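Local coordinates for protein ATP phosphoribosyltransferase regulatory subunit (Thermotoga maritima, PDB 1USY) that is probably required for the first step of histidine biosynthesis and may allow feedback regulation of ATP phosphoribosyltransferase by histidine, at residues B[137-150]-B[165-179]. Residues are numbered along the deposited sequence; the frame is centred on the assembly and turned at random.
Sequences DLLKEIPKDLHEKV and LSHMKKIDLSRVEKI
Two helix-loop-helix connections run antiparallel to each other, Leu-138 facing Val-176 with their CA atoms 7.0 Å apart, Ile-142 facing Ile-171, and Leu-146 lying nearest Lys-169. They belong to a helical cluster, helices 135-139, 147-156, 159-168 and 174-185, that follows strand 125-131 in the class II aminoacyl-tRNA synthetase-like chain. At one end Arg-175 joins an acidic network. Its guanidinium grips Asp-137 end-on: NH2 donates to OD1 of Asp-137 at 2.9 Å, reaching it from above a carboxylate plane turned 66° from its own, while NH1 of Arg-175 bonds to the Asp-137 backbone O. NH1 also makes a weak bond to OE2 of Glu-141 at 3.4 Å, and NE is taken by Asp-196, so four acceptors hold the group's rotation. Asp-137 holds its CG anti to the backbone N (chi1 180°), which brings OD1 beside NH2. CD2 of Leu-138 lies over the centre of one guanidinium face, 3.9 Å from CZ of Arg-175. A leucine in place of Arg-175 would probably leave the carboxylates of Asp-137, Glu-141 and Asp-196 without their shared positive mate.

Beyond this charged end the contact is apolar. CG1 and CD1 of Ile-142 lie across CD2 of Leu-173, and CD1 also meets CG2 of Val-176; the Val-176 side chain also packs on Ile-154 and Ile-162 of helices 147-156 and 159-168. The CG and CD edge of the Pro-143 ring rests on CG1 and CD1 of Ile-171, and CD1 of Ile-171 touches CD1 of Leu-146 as well. Leu-165 and Leu-146 lie alongside, pointing opposite ways, with CD1 of Leu-165 against CD2 of Leu-146; CD1 of Leu-165 also meets CG1 of Val-150. The aliphatic part of Lys-149, whose side chain lies about 6 Å from a bound histidine, completes this end, with its CE 3.6 Å from CD1 of Leu-165.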
# COMPACT_ATOMS: atom_id res chain seq x y z
N ASP B 137 -2.53 7.34 -45.40
CA ASP B 137 -2.71 7.20 -46.83
C ASP B 137 -3.62 6.04 -47.16
O ASP B 137 -4.42 6.13 -48.06
CB ASP B 137 -1.37 7.00 -47.50
CG ASP B 137 -1.49 6.83 -49.00
OD1 ASP B 137 -0.99 5.79 -49.51
OD2 ASP B 137 -2.08 7.68 -49.72
N LEU B 138 -3.49 4.95 -46.41
CA LEU B 138 -4.36 3.79 -46.61
C LEU B 138 -5.82 4.00 -46.11
O LEU B 138 -6.76 3.52 -46.72
CB LEU B 138 -3.75 2.54 -45.95
CG LEU B 138 -3.05 1.45 -46.77
CD1 LEU B 138 -2.87 0.24 -45.92
CD2 LEU B 138 -3.80 1.06 -48.05
N LEU B 139 -5.97 4.78 -45.01
CA LEU B 139 -7.24 4.83 -44.26
C LEU B 139 -8.29 5.58 -45.06
O LEU B 139 -9.30 5.01 -45.49
CB LEU B 139 -7.04 5.52 -42.92
CG LEU B 139 -7.08 4.55 -41.73
CD1 LEU B 139 -7.20 3.07 -42.13
CD2 LEU B 139 -5.81 4.68 -40.88
N LYS B 140 -8.13 6.89 -45.30
CA LYS B 140 -9.19 7.49 -46.11
C LYS B 140 -8.99 7.15 -47.61
O LYS B 140 -7.96 7.48 -48.24
CB LYS B 140 -9.39 8.97 -45.97
CG LYS B 140 -10.88 9.31 -46.28
CD LYS B 140 -11.88 8.37 -45.56
CE LYS B 140 -12.05 8.73 -44.09
NZ LYS B 140 -12.35 10.16 -43.89
N GLU B 141 -10.05 6.51 -47.93
CA GLU B 141 -10.51 5.90 -49.15
C GLU B 141 -11.66 5.06 -48.61
O GLU B 141 -12.64 4.78 -49.30
CB GLU B 141 -9.41 5.01 -49.80
CG GLU B 141 -9.52 4.90 -51.34
CD GLU B 141 -8.32 4.17 -51.99
OE1 GLU B 141 -7.98 4.42 -53.21
OE2 GLU B 141 -7.66 3.29 -51.31
N ILE B 142 -11.42 4.77 -47.32
CA ILE B 142 -12.24 3.93 -46.45
C ILE B 142 -13.02 4.76 -45.41
O ILE B 142 -12.46 5.62 -44.72
CB ILE B 142 -11.27 2.97 -45.74
CG1 ILE B 142 -10.72 1.92 -46.72
CG2 ILE B 142 -11.89 2.21 -44.56
CD1 ILE B 142 -9.44 1.24 -46.24
N PRO B 143 -14.31 4.36 -45.19
CA PRO B 143 -15.23 5.01 -44.22
C PRO B 143 -14.74 5.20 -42.78
O PRO B 143 -14.06 4.33 -42.25
CB PRO B 143 -16.47 4.10 -44.25
CG PRO B 143 -16.49 3.60 -45.66
CD PRO B 143 -15.00 3.29 -45.95
N LYS B 144 -15.11 6.33 -42.18
CA LYS B 144 -14.59 6.81 -40.88
C LYS B 144 -14.52 5.78 -39.75
O LYS B 144 -13.43 5.44 -39.29
CB LYS B 144 -15.36 8.06 -40.40
CG LYS B 144 -14.86 9.39 -40.96
CD LYS B 144 -13.85 10.06 -40.03
CE LYS B 144 -12.72 10.73 -40.81
NZ LYS B 144 -13.09 12.10 -41.29
N ASP B 145 -15.67 5.30 -39.28
CA ASP B 145 -15.69 4.31 -38.19
C ASP B 145 -15.77 2.88 -38.75
O ASP B 145 -16.62 2.05 -38.40
CB ASP B 145 -16.77 4.62 -37.14
CG ASP B 145 -17.98 5.27 -37.74
OD1 ASP B 145 -18.40 6.33 -37.23
OD2 ASP B 145 -18.56 4.78 -38.74
N LEU B 146 -14.85 2.65 -39.68
CA LEU B 146 -14.45 1.36 -40.16
C LEU B 146 -12.92 1.34 -40.08
O LEU B 146 -12.29 0.36 -40.43
CB LEU B 146 -14.92 1.17 -41.60
CG LEU B 146 -15.63 -0.09 -42.08
CD1 LEU B 146 -15.59 -0.11 -43.60
CD2 LEU B 146 -14.95 -1.34 -41.53
N HIS B 147 -12.34 2.44 -39.58
CA HIS B 147 -10.89 2.60 -39.45
C HIS B 147 -10.31 1.74 -38.35
O HIS B 147 -9.60 0.79 -38.64
CB HIS B 147 -10.46 4.06 -39.24
CG HIS B 147 -10.68 4.93 -40.44
ND1 HIS B 147 -10.30 6.25 -40.47
CD2 HIS B 147 -11.27 4.68 -41.64
CE1 HIS B 147 -10.64 6.77 -41.63
NE2 HIS B 147 -11.23 5.84 -42.36
N GLU B 148 -10.57 2.12 -37.10
CA GLU B 148 -9.97 1.46 -35.94
C GLU B 148 -10.65 0.13 -35.80
O GLU B 148 -11.47 -0.08 -34.89
CB GLU B 148 -10.16 2.28 -34.66
CG GLU B 148 -8.88 2.73 -33.96
CD GLU B 148 -9.13 3.60 -32.72
OE1 GLU B 148 -10.31 3.94 -32.45
OE2 GLU B 148 -8.16 3.96 -32.02
N LYS B 149 -10.33 -0.75 -36.75
CA LYS B 149 -10.89 -2.08 -36.96
C LYS B 149 -10.21 -2.67 -38.17
O LYS B 149 -9.58 -3.73 -38.07
CB LYS B 149 -12.37 -2.08 -37.21
CG LYS B 149 -12.87 -3.48 -37.49
CD LYS B 149 -13.99 -3.49 -38.50
CE LYS B 149 -14.06 -4.83 -39.22
NZ LYS B 149 -14.68 -5.91 -38.40
N VAL B 150 -10.32 -2.00 -39.33
CA VAL B 150 -9.37 -2.38 -40.37
C VAL B 150 -7.93 -2.17 -39.91
O VAL B 150 -7.04 -2.84 -40.41
CB VAL B 150 -9.63 -1.83 -41.81
CG1 VAL B 150 -11.13 -1.70 -42.13
CG2 VAL B 150 -8.83 -0.57 -42.09
N LEU B 165 -15.00 -8.16 -45.41
CA LEU B 165 -15.40 -6.77 -45.25
C LEU B 165 -15.56 -6.09 -46.61
O LEU B 165 -16.45 -5.25 -46.77
CB LEU B 165 -14.38 -6.00 -44.42
CG LEU B 165 -14.89 -5.35 -43.14
CD1 LEU B 165 -13.94 -4.23 -42.76
CD2 LEU B 165 -16.32 -4.82 -43.27
N SER B 166 -14.71 -6.46 -47.57
CA SER B 166 -14.80 -6.01 -48.97
C SER B 166 -16.16 -6.30 -49.68
O SER B 166 -16.41 -5.79 -50.78
CB SER B 166 -13.65 -6.63 -49.77
OG SER B 166 -13.25 -5.81 -50.85
N HIS B 167 -17.03 -7.09 -49.05
CA HIS B 167 -18.32 -7.45 -49.64
C HIS B 167 -19.51 -7.06 -48.75
O HIS B 167 -20.47 -6.46 -49.22
CB HIS B 167 -18.36 -8.95 -49.97
CG HIS B 167 -17.83 -9.31 -51.33
ND1 HIS B 167 -18.54 -10.06 -52.24
CD2 HIS B 167 -16.64 -9.01 -51.93
CE1 HIS B 167 -17.82 -10.22 -53.34
NE2 HIS B 167 -16.67 -9.59 -53.18
N MET B 168 -19.45 -7.42 -47.47
CA MET B 168 -20.54 -7.15 -46.52
C MET B 168 -20.76 -5.64 -46.29
O MET B 168 -21.88 -5.19 -46.02
CB MET B 168 -20.31 -7.87 -45.19
CG MET B 168 -21.41 -7.65 -44.14
SD MET B 168 -20.79 -6.75 -42.69
CE MET B 168 -22.12 -5.57 -42.36
N LYS B 169 -19.67 -4.89 -46.38
CA LYS B 169 -19.73 -3.43 -46.32
C LYS B 169 -19.01 -2.92 -47.57
O LYS B 169 -17.80 -2.71 -47.56
CB LYS B 169 -19.08 -2.93 -45.02
CG LYS B 169 -19.86 -1.84 -44.30
CD LYS B 169 -21.26 -2.30 -43.86
CE LYS B 169 -22.36 -1.49 -44.55
NZ LYS B 169 -22.73 -0.27 -43.77
N LYS B 170 -19.78 -2.77 -48.65
CA LYS B 170 -19.27 -2.49 -49.99
C LYS B 170 -18.23 -1.35 -50.04
O LYS B 170 -18.59 -0.17 -49.95
CB LYS B 170 -20.43 -2.19 -50.96
CG LYS B 170 -21.31 -3.40 -51.37
CD LYS B 170 -20.50 -4.56 -52.00
CE LYS B 170 -19.92 -4.21 -53.39
NZ LYS B 170 -19.43 -5.41 -54.14
N ILE B 171 -16.96 -1.72 -50.17
CA ILE B 171 -15.83 -0.79 -50.26
C ILE B 171 -14.69 -1.52 -50.94
O ILE B 171 -14.60 -2.74 -50.85
CB ILE B 171 -15.36 -0.34 -48.85
CG1 ILE B 171 -16.33 0.67 -48.24
CG2 ILE B 171 -13.98 0.31 -48.91
CD1 ILE B 171 -16.92 0.21 -46.93
N ASP B 172 -13.81 -0.78 -51.60
CA ASP B 172 -12.57 -1.39 -52.07
C ASP B 172 -11.42 -1.28 -51.04
O ASP B 172 -10.97 -0.17 -50.69
CB ASP B 172 -12.14 -0.83 -53.43
CG ASP B 172 -11.11 -1.72 -54.13
OD1 ASP B 172 -10.54 -2.63 -53.48
OD2 ASP B 172 -10.81 -1.56 -55.34
N LEU B 173 -10.97 -2.44 -50.55
CA LEU B 173 -9.82 -2.53 -49.64
C LEU B 173 -8.66 -3.37 -50.25
O LEU B 173 -7.80 -3.92 -49.51
CB LEU B 173 -10.26 -3.08 -48.27
CG LEU B 173 -11.62 -2.65 -47.68
CD1 LEU B 173 -12.21 -3.76 -46.84
CD2 LEU B 173 -11.50 -1.44 -46.80
N SER B 174 -8.64 -3.44 -51.58
CA SER B 174 -7.60 -4.13 -52.37
C SER B 174 -6.15 -3.69 -52.07
O SER B 174 -5.23 -4.51 -52.05
CB SER B 174 -7.87 -3.97 -53.87
OG SER B 174 -7.41 -2.72 -54.30
N ARG B 175 -5.94 -2.39 -51.84
CA ARG B 175 -4.60 -1.97 -51.43
C ARG B 175 -4.30 -2.29 -49.97
O ARG B 175 -3.12 -2.35 -49.58
CB ARG B 175 -4.30 -0.50 -51.76
CG ARG B 175 -5.47 0.47 -51.72
CD ARG B 175 -5.14 1.86 -52.32
NE ARG B 175 -3.79 2.30 -51.98
CZ ARG B 175 -3.47 3.30 -51.17
NH1 ARG B 175 -4.40 4.06 -50.59
NH2 ARG B 175 -2.20 3.57 -50.95
N VAL B 176 -5.34 -2.54 -49.15
CA VAL B 176 -5.13 -3.07 -47.80
C VAL B 176 -4.68 -4.53 -47.94
O VAL B 176 -3.68 -4.96 -47.36
CB VAL B 176 -6.39 -3.02 -46.93
CG1 VAL B 176 -6.12 -3.67 -45.58
CG2 VAL B 176 -6.87 -1.58 -46.72
N GLU B 177 -5.41 -5.27 -48.76
CA GLU B 177 -5.09 -6.68 -49.01
C GLU B 177 -3.65 -6.85 -49.55
O GLU B 177 -3.00 -7.86 -49.26
CB GLU B 177 -6.10 -7.28 -50.00
CG GLU B 177 -7.53 -7.34 -49.45
CD GLU B 177 -8.60 -7.45 -50.53
OE1 GLU B 177 -8.30 -7.16 -51.72
OE2 GLU B 177 -9.76 -7.80 -50.19
N LYS B 178 -3.16 -5.86 -50.29
CA LYS B 178 -1.86 -5.97 -50.94
C LYS B 178 -0.74 -5.79 -49.91
O LYS B 178 0.24 -6.57 -49.88
CB LYS B 178 -1.74 -4.99 -52.10
CG LYS B 178 -0.72 -5.36 -53.16
CD LYS B 178 0.23 -4.18 -53.42
CE LYS B 178 1.43 -4.58 -54.28
NZ LYS B 178 2.67 -3.92 -53.79
N ILE B 179 -0.91 -4.79 -49.05
CA ILE B 179 -0.02 -4.57 -47.91
C ILE B 179 0.17 -5.86 -47.06
O ILE B 179 1.30 -6.29 -46.81
CB ILE B 179 -0.58 -3.39 -47.09
CG1 ILE B 179 -0.10 -2.08 -47.72
CG2 ILE B 179 -0.21 -3.47 -45.62
CD1 ILE B 179 0.96 -1.40 -46.93